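Local coordinates for RAI1 (Scheffersomyces stipitis, PDB 5ULJ), which removes the NAD cap from the 5' end of NAD-capped RNAs as a metal-dependent decapping nuclease, and binds and stimulates the exoribonuclease RAT1, at residues I112-L117 with F144-E149; I218-T223 with L231-V236; A359-F364 with T372-M377. One frame throughout, in Å; residues are numbered along the deposited sequence.

Overall arrangement
Contacts 1 and 2 are centred about 10 and 9 Å from the middle of the chain, contact 3 further out, about 22 Å. The first two are neighbours, 12 Å between centres, because strand 111-114 runs beside strand 228-239; Arg-115 N lies 2.8 Å from Ala-233 O, a probable hydrogen bond. Together they hold the diphosphate of the bound 3'-NADP+, contact 1 through Arg-115 and Gly-116 and contact 2 through Glu-235, whose side chain is about 5 Å from the calcium ion. Contact 3, its centre 14 Å from that of contact 1, reaches it by the salt bridge from Arg-361 NH2 to Asp-148 OD1 (3.0 Å). It stays about 14 Å from contact 2 at the nearest atoms.

Contact 1 of 3, residues I112-L117 with F144-E149; sequences ITYRGL and FINSDE. With 0WD ([[(2R,3S,4R,5R)-5-(3-aminocarbonyl-4H-pyridin-1-yl)-3,4-bis(oxidanyl)oxolan-2-yl]methoxy-oxidanyl-phosphoryl] [(2R,3S,4R,5R)-5-(6-aminopurin-9-yl)-4-oxidanyl-3-phosphonooxy-oxolan-2-yl]methyl hydrogen phosphate), chain F.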
loop_
_atom_site.group_PDB
_atom_site.type_symbol
_atom_site.label_atom_id
_atom_site.label_comp_id
_atom_site.label_asym_id
_atom_site.label_seq_id
_atom_site.Cartn_x
_atom_site.Cartn_y
_atom_site.Cartn_z
ATOM N N ILE A 112 13.475 5.627 -1.568
ATOM C CA ILE A 112 13.019 4.656 -0.579
ATOM C C ILE A 112 11.713 5.133 0.052
ATOM O O ILE A 112 11.676 6.186 0.687
ATOM C CB ILE A 112 14.072 4.431 0.523
ATOM C CG1 ILE A 112 15.357 3.858 -0.079
ATOM C CG2 ILE A 112 13.525 3.513 1.607
ATOM C CD1 ILE A 112 16.515 3.800 0.892
ATOM N N THR A 113 10.645 4.360 -0.125
ATOM C CA THR A 113 9.331 4.773 0.361
ATOM C C THR A 113 8.347 3.609 0.468
ATOM O O THR A 113 8.708 2.452 0.250
ATOM C CB THR A 113 8.722 5.858 -0.553
ATOM O OG1 THR A 113 7.476 6.310 -0.008
ATOM C CG2 THR A 113 8.499 5.315 -1.955
ATOM N N TYR A 114 7.104 3.931 0.815
ATOM C CA TYR A 114 6.039 2.938 0.910
ATOM C C TYR A 114 5.246 2.847 -0.389
ATOM O O TYR A 114 5.094 3.836 -1.105
ATOM C CB TYR A 114 5.091 3.266 2.064
ATOM C CG TYR A 114 5.694 3.106 3.438
ATOM C CD1 TYR A 114 5.804 1.853 4.026
ATOM C CD2 TYR A 114 6.140 4.209 4.153
ATOM C CE1 TYR A 114 6.351 1.702 5.287
ATOM C CE2 TYR A 114 6.687 4.068 5.414
ATOM C CZ TYR A 114 6.790 2.813 5.976
ATOM O OH TYR A 114 7.334 2.669 7.231
ATOM N N ARG A 115 4.734 1.654 -0.676
ATOM C CA ARG A 115 3.932 1.414 -1.870
ATOM C C ARG A 115 2.686 2.296 -1.901
ATOM O O ARG A 115 2.364 2.890 -2.930
ATOM C CB ARG A 115 3.533 -0.066 -1.945
ATOM C CG ARG A 115 2.753 -0.473 -3.193
ATOM C CD ARG A 115 1.242 -0.405 -2.979
ATOM N NE ARG A 115 0.834 -1.006 -1.712
ATOM C CZ ARG A 115 0.583 -2.301 -1.543
ATOM N NH1 ARG A 115 0.698 -3.140 -2.563
ATOM N NH2 ARG A 115 0.214 -2.755 -0.354
ATOM N N GLY A 116 1.991 2.367 -0.769
ATOM C CA GLY A 116 0.736 3.094 -0.675
ATOM C C GLY A 116 0.857 4.567 -1.009
ATOM O O GLY A 116 -0.070 5.171 -1.547
ATOM N N LEU A 117 2.008 5.148 -0.690
ATOM C CA LEU A 117 2.256 6.554 -0.983
ATOM C C LEU A 117 2.409 6.772 -2.485
ATOM O O LEU A 117 1.950 7.778 -3.026
ATOM C CB LEU A 117 3.502 7.039 -0.242
ATOM C CG LEU A 117 3.455 6.845 1.274
ATOM C CD1 LEU A 117 4.757 7.295 1.907
ATOM C CD2 LEU A 117 2.273 7.591 1.879
ATOM N N PHE A 144 14.213 9.851 0.594
ATOM C CA PHE A 144 13.297 9.132 1.469
ATOM C C PHE A 144 11.948 9.839 1.466
ATOM O O PHE A 144 11.879 11.054 1.642
ATOM C CB PHE A 144 13.866 9.033 2.886
ATOM C CG PHE A 144 15.137 8.233 2.974
ATOM C CD1 PHE A 144 16.352 8.786 2.594
ATOM C CD2 PHE A 144 15.118 6.926 3.432
ATOM C CE1 PHE A 144 17.519 8.049 2.670
ATOM C CE2 PHE A 144 16.282 6.185 3.511
ATOM C CZ PHE A 144 17.484 6.747 3.129
ATOM N N ILE A 145 10.879 9.080 1.248
ATOM C CA ILE A 145 9.551 9.668 1.110
ATOM C C ILE A 145 8.548 9.057 2.081
ATOM O O ILE A 145 8.382 7.839 2.142
ATOM C CB ILE A 145 9.020 9.514 -0.329
ATOM C CG1 ILE A 145 9.974 10.182 -1.322
ATOM C CG2 ILE A 145 7.621 10.098 -0.450
ATOM C CD1 ILE A 145 9.529 10.083 -2.767
ATOM N N ASN A 146 7.878 9.917 2.842
ATOM C CA ASN A 146 6.877 9.475 3.800
ATOM C C ASN A 146 5.743 10.485 3.909
ATOM O O ASN A 146 5.916 11.661 3.590
ATOM C CB ASN A 146 7.514 9.251 5.174
ATOM C CG ASN A 146 6.590 8.524 6.136
ATOM O OD1 ASN A 146 5.742 7.736 5.722
ATOM N ND2 ASN A 146 6.749 8.793 7.428
ATOM N N SER A 147 4.576 10.022 4.342
ATOM C CA SER A 147 3.488 10.929 4.673
ATOM C C SER A 147 3.844 11.664 5.961
ATOM O O SER A 147 4.715 11.221 6.710
ATOM C CB SER A 147 2.167 10.171 4.823
ATOM O OG SER A 147 2.271 9.151 5.801
ATOM N N ASP A 148 3.181 12.787 6.215
ATOM C CA ASP A 148 3.465 13.568 7.414
ATOM C C ASP A 148 2.538 13.166 8.558
ATOM O O ASP A 148 1.317 13.266 8.439
ATOM C CB ASP A 148 3.337 15.064 7.126
ATOM C CG ASP A 148 3.787 15.920 8.291
ATOM O OD1 ASP A 148 5.013 16.049 8.495
ATOM O OD2 ASP A 148 2.918 16.464 9.002
ATOM N N GLU A 149 3.129 12.717 9.662
ATOM C CA GLU A 149 2.376 12.200 10.802
ATOM C C GLU A 149 1.350 13.188 11.349
ATOM O O GLU A 149 0.186 12.838 11.545
ATOM C CB GLU A 149 3.329 11.790 11.928
ATOM C CG GLU A 149 4.010 10.449 11.715
ATOM C CD GLU A 149 4.838 10.023 12.912
ATOM O OE1 GLU A 149 5.401 8.909 12.883
ATOM O OE2 GLU A 149 4.927 10.804 13.883
HETATM C C1M 0WD F . 1.658 1.147 7.328
HETATM C C2M 0WD F . 0.545 1.520 6.389
HETATM O O2M 0WD F . -0.295 2.527 6.974
HETATM C C3M 0WD F . -0.144 0.191 6.391
HETATM O O3M 0WD F . -0.618 -0.046 7.718
HETATM O O4M 0WD F . 2.213 0.023 6.616
HETATM C C4M 0WD F . 1.055 -0.726 6.126
HETATM C C5M 0WD F . 1.226 -1.064 4.636
HETATM O O5M 0WD F . 1.700 0.050 3.874
HETATM P PN 0WD F . 1.196 0.209 2.351
HETATM O O1N 0WD F . 1.188 -1.235 2.028
HETATM O O2N 0WD F . 2.198 1.171 1.842
HETATM O O3P 0WD F . -0.295 0.795 2.480
HETATM P PA 0WD F . -1.515 0.585 1.464
HETATM O O1A 0WD F . -2.410 1.758 1.561
HETATM O O2A 0WD F . -0.987 0.179 0.144
HETATM O O5B 0WD F . -2.265 -0.679 2.127
HETATM C C5B 0WD F . -3.511 -0.496 2.804
HETATM C C4B 0WD F . -3.607 -1.471 3.982
HETATM C C3B 0WD F . -5.012 -1.980 4.166
HETATM O O3B 0WD F . -5.402 -2.856 3.091
HETATM P "P2'" 0WD F . -6.372 -2.351 1.935
HETATM O OP2 0WD F . -7.084 -3.602 1.589
HETATM O OP1 0WD F . -7.208 -1.339 2.595
HETATM O OP3 0WD F . -5.457 -1.862 0.893
HETATM O O4B 0WD F . -3.404 -0.803 5.248
HETATM C C1B 0WD F . -4.070 -1.659 6.232
HETATM C C2B 0WD F . -4.725 -2.762 5.408
HETATM O O2B 0WD F . -3.752 -3.768 5.105
#
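At the substrate site, strand 111-114 pairs in parallel with strand 142-147 and then turns into helix 115-123. Ile-145 N donates to Ile-112 O at 3.1 Å, with an N-H...O angle of 163°. One residue on, the partner is a side chain: Thr-113 OG1, set opposite its own backbone N (chi1 -176°), donates to Ile-145 O at 2.8 Å from above the carbonyl plane. Ile-112 and Phe-144 lie alongside each other, pointing the same way, with Ile-112 CD1 3.5 Å from Phe-144 CE2. Tyr-114 is the N-cap of the helix that follows, at whose first turn the diphosphate of the bound dinucleotide is held. Gly-116 N donates a hydrogen bond to O2N of the ligand (2.9 Å), and Arg-115, bent at chi2 and chi3, reaches O2A through NE (2.9 Å) and O1N through NH2 (3.0 Å). Arg-115 NH2 also bonds Glu-235 O and NH1 bonds Gln-282 O, so protein and ligand together hold the guanidinium. Asn-146 OD1 meets the edge of the Tyr-114 ring, 3.8 Å from CE2, while Asn-146 ND2 is bonded to Ser-85 O and Tyr-114 OH to Asp-86 O. Leu-117 drops CD1 onto Asn-146 CA (3.6 Å) and CD2 toward Ser-147 CB.

Contact 2 of 3, residues I218-T223 with L231-V236; sequences ISVIKT and LLAGEV. With 0WD ([[(2R,3S,4R,5R)-5-(3-aminocarbonyl-4H-pyridin-1-yl)-3,4-bis(oxidanyl)oxolan-2-yl]methoxy-oxidanyl-phosphoryl] [(2R,3S,4R,5R)-5-(6-aminopurin-9-yl)-4-oxidanyl-3-phosphonooxy-oxolan-2-yl]methyl hydrogen phosphate), chain F.
Ala-233 offers a low spot between two larger neighbours, Ile-218 and Val-220: its CB meets Ile-218 CG2 at 3.9 Å and Val-220 CG2 at 4.0 Å. Val-220 straddles Ala-233 and Leu-231, for its other branch, CG1, leans on Leu-231 CG (3.7 Å). Leu-231 in turn swings CD1 over the backbone of Ile-221, 3.2 Å from Ile-221 O, and the Lys-222 side chain crosses that of Leu-231 at about a right angle, its CG against CD1. Beyond Ala-233, Ile-218 is bent at chi2 (-61°), which lays CD1 across the backbone of Glu-235, 3.8 Å from its CA. Leu-90 of helix 88-101 covers Val-220 and Ala-233 on this face. On the reverse face, Ile-221 CG1 abuts Leu-232 CB, and Thr-223 CG2 touches Leu-232 CG. Gly-234 puts no bulk there, and Ser-219 CB reaches past it to Val-236 CG2 (3.9 Å), its OG being bonded to Glu-28. Strands 216-225 and 228-239 pair antiparallel as a β-hairpin of the RAI1-like PD-(D/E)XK nuclease domain, the segment axes 4.5 Å apart at the closest. Ser-219 and Gly-234 exchange two backbone bonds, as do Ile-221 and Leu-232; Gly-234 N to Ser-219 O is the straightest of the four, at 170°. Strand 228-239 then delivers its next N-H to the bound dinucleotide: Glu-235 N donates to its O1N at 2.9 Å, almost linearly (175°). Glu-235 CB rests against that oxygen and the ribose C5M.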
loop_
_atom_site.group_PDB
_atom_site.type_symbol
_atom_site.label_atom_id
_atom_site.label_comp_id
_atom_site.label_asym_id
_atom_site.label_seq_id
_atom_site.Cartn_x
_atom_site.Cartn_y
_atom_site.Cartn_z
ATOM N N ILE A 218 4.824 -7.399 5.238
ATOM C CA ILE A 218 5.374 -6.359 4.378
ATOM C C ILE A 218 6.478 -6.882 3.471
ATOM O O ILE A 218 7.547 -7.274 3.935
ATOM C CB ILE A 218 5.938 -5.186 5.198
ATOM C CG1 ILE A 218 4.898 -4.682 6.202
ATOM C CG2 ILE A 218 6.395 -4.064 4.270
ATOM C CD1 ILE A 218 3.634 -4.156 5.563
ATOM N N SER A 219 6.207 -6.885 2.171
ATOM C CA SER A 219 7.230 -7.186 1.181
ATOM C C SER A 219 7.982 -5.907 0.837
ATOM O O SER A 219 7.389 -4.831 0.771
ATOM C CB SER A 219 6.606 -7.800 -0.075
ATOM O OG SER A 219 7.574 -7.976 -1.095
ATOM N N VAL A 220 9.290 -6.017 0.641
ATOM C CA VAL A 220 10.082 -4.873 0.210
ATOM C C VAL A 220 10.774 -5.208 -1.102
ATOM O O VAL A 220 11.578 -6.137 -1.174
ATOM C CB VAL A 220 11.126 -4.461 1.259
ATOM C CG1 VAL A 220 11.885 -3.234 0.780
ATOM C CG2 VAL A 220 10.453 -4.184 2.593
ATOM N N ILE A 221 10.452 -4.447 -2.142
ATOM C CA ILE A 221 10.910 -4.769 -3.485
ATOM C C ILE A 221 11.858 -3.725 -4.063
ATOM O O ILE A 221 11.771 -2.539 -3.743
ATOM C CB ILE A 221 9.718 -4.927 -4.451
ATOM C CG1 ILE A 221 8.942 -3.612 -4.563
ATOM C CG2 ILE A 221 8.801 -6.043 -3.983
ATOM C CD1 ILE A 221 7.857 -3.627 -5.614
ATOM N N LYS A 222 12.774 -4.187 -4.907
ATOM C CA LYS A 222 13.549 -3.295 -5.754
ATOM C C LYS A 222 12.851 -3.196 -7.101
ATOM O O LYS A 222 12.597 -4.207 -7.755
ATOM C CB LYS A 222 14.985 -3.789 -5.931
ATOM C CG LYS A 222 16.020 -2.975 -5.172
ATOM C CD LYS A 222 17.393 -3.091 -5.818
ATOM C CE LYS A 222 17.400 -2.461 -7.204
ATOM N NZ LYS A 222 18.745 -2.510 -7.843
ATOM N N THR A 223 12.529 -1.975 -7.505
ATOM C CA THR A 223 11.824 -1.751 -8.756
ATOM C C THR A 223 12.246 -0.416 -9.350
ATOM O O THR A 223 13.288 0.129 -8.988
ATOM C CB THR A 223 10.294 -1.782 -8.554
ATOM O OG1 THR A 223 9.634 -1.603 -9.813
ATOM C CG2 THR A 223 9.853 -0.693 -7.582
ATOM N N LEU A 231 12.895 1.694 -4.038
ATOM C CA LEU A 231 12.592 0.668 -3.053
ATOM C C LEU A 231 11.187 0.898 -2.513
ATOM O O LEU A 231 10.902 1.949 -1.942
ATOM C CB LEU A 231 13.611 0.686 -1.912
ATOM C CG LEU A 231 13.704 -0.593 -1.081
ATOM C CD1 LEU A 231 14.303 -1.708 -1.915
ATOM C CD2 LEU A 231 14.516 -0.366 0.184
ATOM N N LEU A 232 10.308 -0.080 -2.706
ATOM C CA LEU A 232 8.933 0.030 -2.230
ATOM C C LEU A 232 8.622 -1.010 -1.163
ATOM O O LEU A 232 8.882 -2.197 -1.349
ATOM C CB LEU A 232 7.940 -0.119 -3.386
ATOM C CG LEU A 232 7.930 0.928 -4.502
ATOM C CD1 LEU A 232 6.700 0.741 -5.380
ATOM C CD2 LEU A 232 7.976 2.333 -3.932
ATOM N N ALA A 233 8.063 -0.557 -0.047
ATOM C CA ALA A 233 7.554 -1.461 0.976
ATOM C C ALA A 233 6.033 -1.500 0.900
ATOM O O ALA A 233 5.377 -0.461 0.974
ATOM C CB ALA A 233 8.014 -1.029 2.358
ATOM N N GLY A 234 5.471 -2.694 0.745
ATOM C CA GLY A 234 4.034 -2.835 0.600
ATOM C C GLY A 234 3.459 -4.076 1.256
ATOM O O GLY A 234 4.052 -5.153 1.203
ATOM N N GLU A 235 2.293 -3.917 1.872
ATOM C CA GLU A 235 1.605 -5.023 2.530
ATOM C C GLU A 235 1.074 -6.027 1.512
ATOM O O GLU A 235 0.537 -5.647 0.471
ATOM C CB GLU A 235 0.460 -4.492 3.401
ATOM C CG GLU A 235 -0.248 -5.549 4.240
ATOM C CD GLU A 235 -1.421 -6.191 3.521
ATOM O OE1 GLU A 235 -1.827 -5.675 2.457
ATOM O OE2 GLU A 235 -1.935 -7.213 4.020
ATOM N N VAL A 236 1.234 -7.311 1.818
ATOM C CA VAL A 236 0.718 -8.382 0.975
ATOM C C VAL A 236 -0.269 -9.234 1.769
ATOM O O VAL A 236 0.009 -9.615 2.906
ATOM C CB VAL A 236 1.853 -9.269 0.425
ATOM C CG1 VAL A 236 1.287 -10.484 -0.291
ATOM C CG2 VAL A 236 2.751 -8.465 -0.503
HETATM C C1M 0WD F . 1.658 1.147 7.328
HETATM C C2M 0WD F . 0.545 1.520 6.389
HETATM O O2M 0WD F . -0.295 2.527 6.974
HETATM C C3M 0WD F . -0.144 0.191 6.391
HETATM O O3M 0WD F . -0.618 -0.046 7.718
HETATM O O4M 0WD F . 2.213 0.023 6.616
HETATM C C4M 0WD F . 1.055 -0.726 6.126
HETATM C C5M 0WD F . 1.226 -1.064 4.636
HETATM O O5M 0WD F . 1.700 0.050 3.874
HETATM P PN 0WD F . 1.196 0.209 2.351
HETATM O O1N 0WD F . 1.188 -1.235 2.028
HETATM O O2N 0WD F . 2.198 1.171 1.842
HETATM O O3P 0WD F . -0.295 0.795 2.480
HETATM P PA 0WD F . -1.515 0.585 1.464
HETATM O O1A 0WD F . -2.410 1.758 1.561
HETATM O O2A 0WD F . -0.987 0.179 0.144
HETATM O O5B 0WD F . -2.265 -0.679 2.127
HETATM C C5B 0WD F . -3.511 -0.496 2.804
HETATM C C4B 0WD F . -3.607 -1.471 3.982
HETATM C C3B 0WD F . -5.012 -1.980 4.166
HETATM O O3B 0WD F . -5.402 -2.856 3.091
HETATM P "P2'" 0WD F . -6.372 -2.351 1.935
HETATM O OP2 0WD F . -7.084 -3.602 1.589
HETATM O OP1 0WD F . -7.208 -1.339 2.595
HETATM O OP3 0WD F . -5.457 -1.862 0.893
HETATM O O4B 0WD F . -3.404 -0.803 5.248
HETATM C C1B 0WD F . -4.070 -1.659 6.232
HETATM C C2B 0WD F . -4.725 -2.762 5.408
HETATM O O2B 0WD F . -3.752 -3.768 5.105
#

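Contact 3 of 3, residues A359-F364 with T372-M377; sequences AYRVSF and TLRELM
Leu-376 and Arg-361 make a close part of this contact, crossing at about a right angle so that Leu-376 CD2 sits over the centre of the Arg-361 guanidinium, 3.6 Å above its plane. The same methyl touches Arg-361 CB, and Leu-376 N donates to Ala-359 O at 2.9 Å. Outside the pair, Arg-361 NE is bonded to Asn-135 and NH2 is bridged to Asp-148, which fixes the group's rotation. On the other face of the strands, Leu-373 CD1 fills the notch between Val-362 CG2 (3.7 Å) and Tyr-360 CB (3.9 Å), with Trp-346 and Glu-350 of helix 333-350 against Leu-373. The Tyr-360 ring slants past Glu-375, bringing CD2 to 3.7 Å from Glu-375 CA.

The Arg-374 side is looser: Arg-374 is partly exposed, and waters sit along this edge. Arg-374 leaves its backbone with CG between N and the carbonyl carbon (chi1 75°), then runs extended beside Arg-361 in the same direction; the two guanidinium planes stand 84° apart. Arg-361 NH1 and Arg-374 NH2 are 4.0 Å from each other, a closeness of like charges that the Asp-148 carboxylate bridged to Arg-361 probably offsets in part. A water accepts from Arg-361 NH1 (3.0 Å) and lies doubtfully close to Arg-374 NH2. A second water links Ser-363 O to Thr-372 OG1. Arg-361 and Arg-374 exchange two backbone bonds, as do Ser-363 and Thr-372, the hydrogen-bonded pairs of an antiparallel β-hairpin formed by strands 359-365 and 370-375, whose first strand continues the pairing to strand 132-139.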
loop_
_atom_site.group_PDB
_atom_site.type_symbol
_atom_site.label_atom_id
_atom_site.label_comp_id
_atom_site.label_asym_id
_atom_site.label_seq_id
_atom_site.Cartn_x
_atom_site.Cartn_y
_atom_site.Cartn_z
ATOM N N ALA A 359 14.625 19.835 4.071
ATOM C CA ALA A 359 13.539 18.879 3.912
ATOM C C ALA A 359 12.482 19.484 2.996
ATOM O O ALA A 359 12.250 20.691 3.025
ATOM C CB ALA A 359 12.939 18.508 5.258
ATOM N N TYR A 360 11.848 18.648 2.183
ATOM C CA TYR A 360 10.872 19.133 1.215
ATOM C C TYR A 360 9.501 18.505 1.427
ATOM O O TYR A 360 9.373 17.466 2.075
ATOM C CB TYR A 360 11.350 18.856 -0.211
ATOM C CG TYR A 360 12.613 19.592 -0.592
ATOM C CD1 TYR A 360 13.864 19.059 -0.307
ATOM C CD2 TYR A 360 12.557 20.818 -1.240
ATOM C CE1 TYR A 360 15.022 19.728 -0.654
ATOM C CE2 TYR A 360 13.710 21.496 -1.592
ATOM C CZ TYR A 360 14.939 20.946 -1.295
ATOM O OH TYR A 360 16.090 21.615 -1.643
ATOM N N ARG A 361 8.477 19.145 0.875
ATOM C CA ARG A 361 7.134 18.586 0.902
ATOM C C ARG A 361 6.460 18.694 -0.457
ATOM O O ARG A 361 6.356 19.780 -1.030
ATOM C CB ARG A 361 6.273 19.272 1.960
ATOM C CG ARG A 361 4.852 18.733 2.024
ATOM C CD ARG A 361 4.172 19.120 3.322
ATOM N NE ARG A 361 4.853 18.546 4.479
ATOM C CZ ARG A 361 4.683 18.964 5.728
ATOM N NH1 ARG A 361 3.853 19.965 5.986
ATOM N NH2 ARG A 361 5.345 18.383 6.720
ATOM N N VAL A 362 6.011 17.554 -0.966
ATOM C CA VAL A 362 5.235 17.509 -2.195
ATOM C C VAL A 362 3.757 17.515 -1.834
ATOM O O VAL A 362 3.306 16.693 -1.036
ATOM C CB VAL A 362 5.566 16.267 -3.032
ATOM C CG1 VAL A 362 4.894 16.353 -4.387
ATOM C CG2 VAL A 362 7.069 16.127 -3.190
ATOM N N SER A 363 3.003 18.440 -2.413
ATOM C CA SER A 363 1.613 18.612 -2.023
ATOM C C SER A 363 0.670 18.798 -3.206
ATOM O O SER A 363 0.906 19.633 -4.079
ATOM C CB SER A 363 1.479 19.803 -1.072
ATOM O OG SER A 363 0.130 19.997 -0.688
ATOM N N PHE A 364 -0.399 18.010 -3.226
ATOM C CA PHE A 364 -1.490 18.236 -4.163
ATOM C C PHE A 364 -2.681 18.832 -3.427
ATOM O O PHE A 364 -3.190 18.246 -2.471
ATOM C CB PHE A 364 -1.902 16.946 -4.870
ATOM C CG PHE A 364 -3.138 17.096 -5.713
ATOM C CD1 PHE A 364 -3.109 17.841 -6.881
ATOM C CD2 PHE A 364 -4.330 16.505 -5.331
ATOM C CE1 PHE A 364 -4.246 17.988 -7.657
ATOM C CE2 PHE A 364 -5.470 16.649 -6.101
ATOM C CZ PHE A 364 -5.427 17.391 -7.265
ATOM N N THR A 372 2.510 20.868 -6.052
ATOM C CA THR A 372 3.632 21.726 -5.690
ATOM C C THR A 372 4.752 21.011 -4.943
ATOM O O THR A 372 4.517 20.065 -4.192
ATOM C CB THR A 372 3.163 22.911 -4.824
ATOM O OG1 THR A 372 2.671 22.424 -3.570
ATOM C CG2 THR A 372 2.063 23.686 -5.529
ATOM N N LEU A 373 5.973 21.483 -5.167
ATOM C CA LEU A 373 7.132 21.067 -4.390
ATOM C C LEU A 373 7.718 22.287 -3.696
ATOM O O LEU A 373 7.987 23.301 -4.340
ATOM C CB LEU A 373 8.185 20.403 -5.275
ATOM C CG LEU A 373 9.534 20.122 -4.609
ATOM C CD1 LEU A 373 9.406 19.032 -3.554
ATOM C CD2 LEU A 373 10.588 19.754 -5.643
ATOM N N ARG A 374 7.911 22.199 -2.387
ATOM C CA ARG A 374 8.448 23.332 -1.649
ATOM C C ARG A 374 9.377 22.897 -0.526
ATOM O O ARG A 374 9.227 21.815 0.042
ATOM C CB ARG A 374 7.311 24.191 -1.084
ATOM C CG ARG A 374 6.608 23.600 0.128
ATOM C CD ARG A 374 5.405 24.442 0.524
ATOM N NE ARG A 374 4.909 24.102 1.855
ATOM C CZ ARG A 374 4.010 23.155 2.102
ATOM N NH1 ARG A 374 3.502 22.443 1.106
ATOM N NH2 ARG A 374 3.619 22.921 3.347
ATOM N N GLU A 375 10.352 23.748 -0.224
ATOM C CA GLU A 375 11.220 23.540 0.922
ATOM C C GLU A 375 10.463 23.895 2.195
ATOM O O GLU A 375 9.860 24.963 2.286
ATOM C CB GLU A 375 12.493 24.380 0.801
ATOM C CG GLU A 375 13.424 24.277 1.997
ATOM C CD GLU A 375 14.638 25.179 1.874
ATOM O OE1 GLU A 375 14.872 25.718 0.771
ATOM O OE2 GLU A 375 15.356 25.352 2.882
ATOM N N LEU A 376 10.479 22.991 3.168
ATOM C CA LEU A 376 9.827 23.242 4.446
ATOM C C LEU A 376 10.639 24.252 5.251
ATOM O O LEU A 376 11.858 24.125 5.366
ATOM C CB LEU A 376 9.647 21.938 5.224
ATOM C CG LEU A 376 8.673 20.944 4.586
ATOM C CD1 LEU A 376 8.853 19.549 5.162
ATOM C CD2 LEU A 376 7.238 21.419 4.769
ATOM N N MET A 377 9.961 25.253 5.803
ATOM C CA MET A 377 10.646 26.381 6.430
ATOM C C MET A 377 10.325 26.545 7.915
ATOM O O MET A 377 10.609 27.589 8.503
ATOM C CB MET A 377 10.299 27.676 5.691
ATOM C CG MET A 377 10.623 27.659 4.204
ATOM S SD MET A 377 12.392 27.562 3.863
ATOM C CE MET A 377 12.423 27.980 2.121
HETATM O O HOH W 1 13.923 22.452 5.278
HETATM O O HOH W 2 1.930 21.351 4.215
HETATM O O HOH W 3 -0.415 22.270 -4.058
#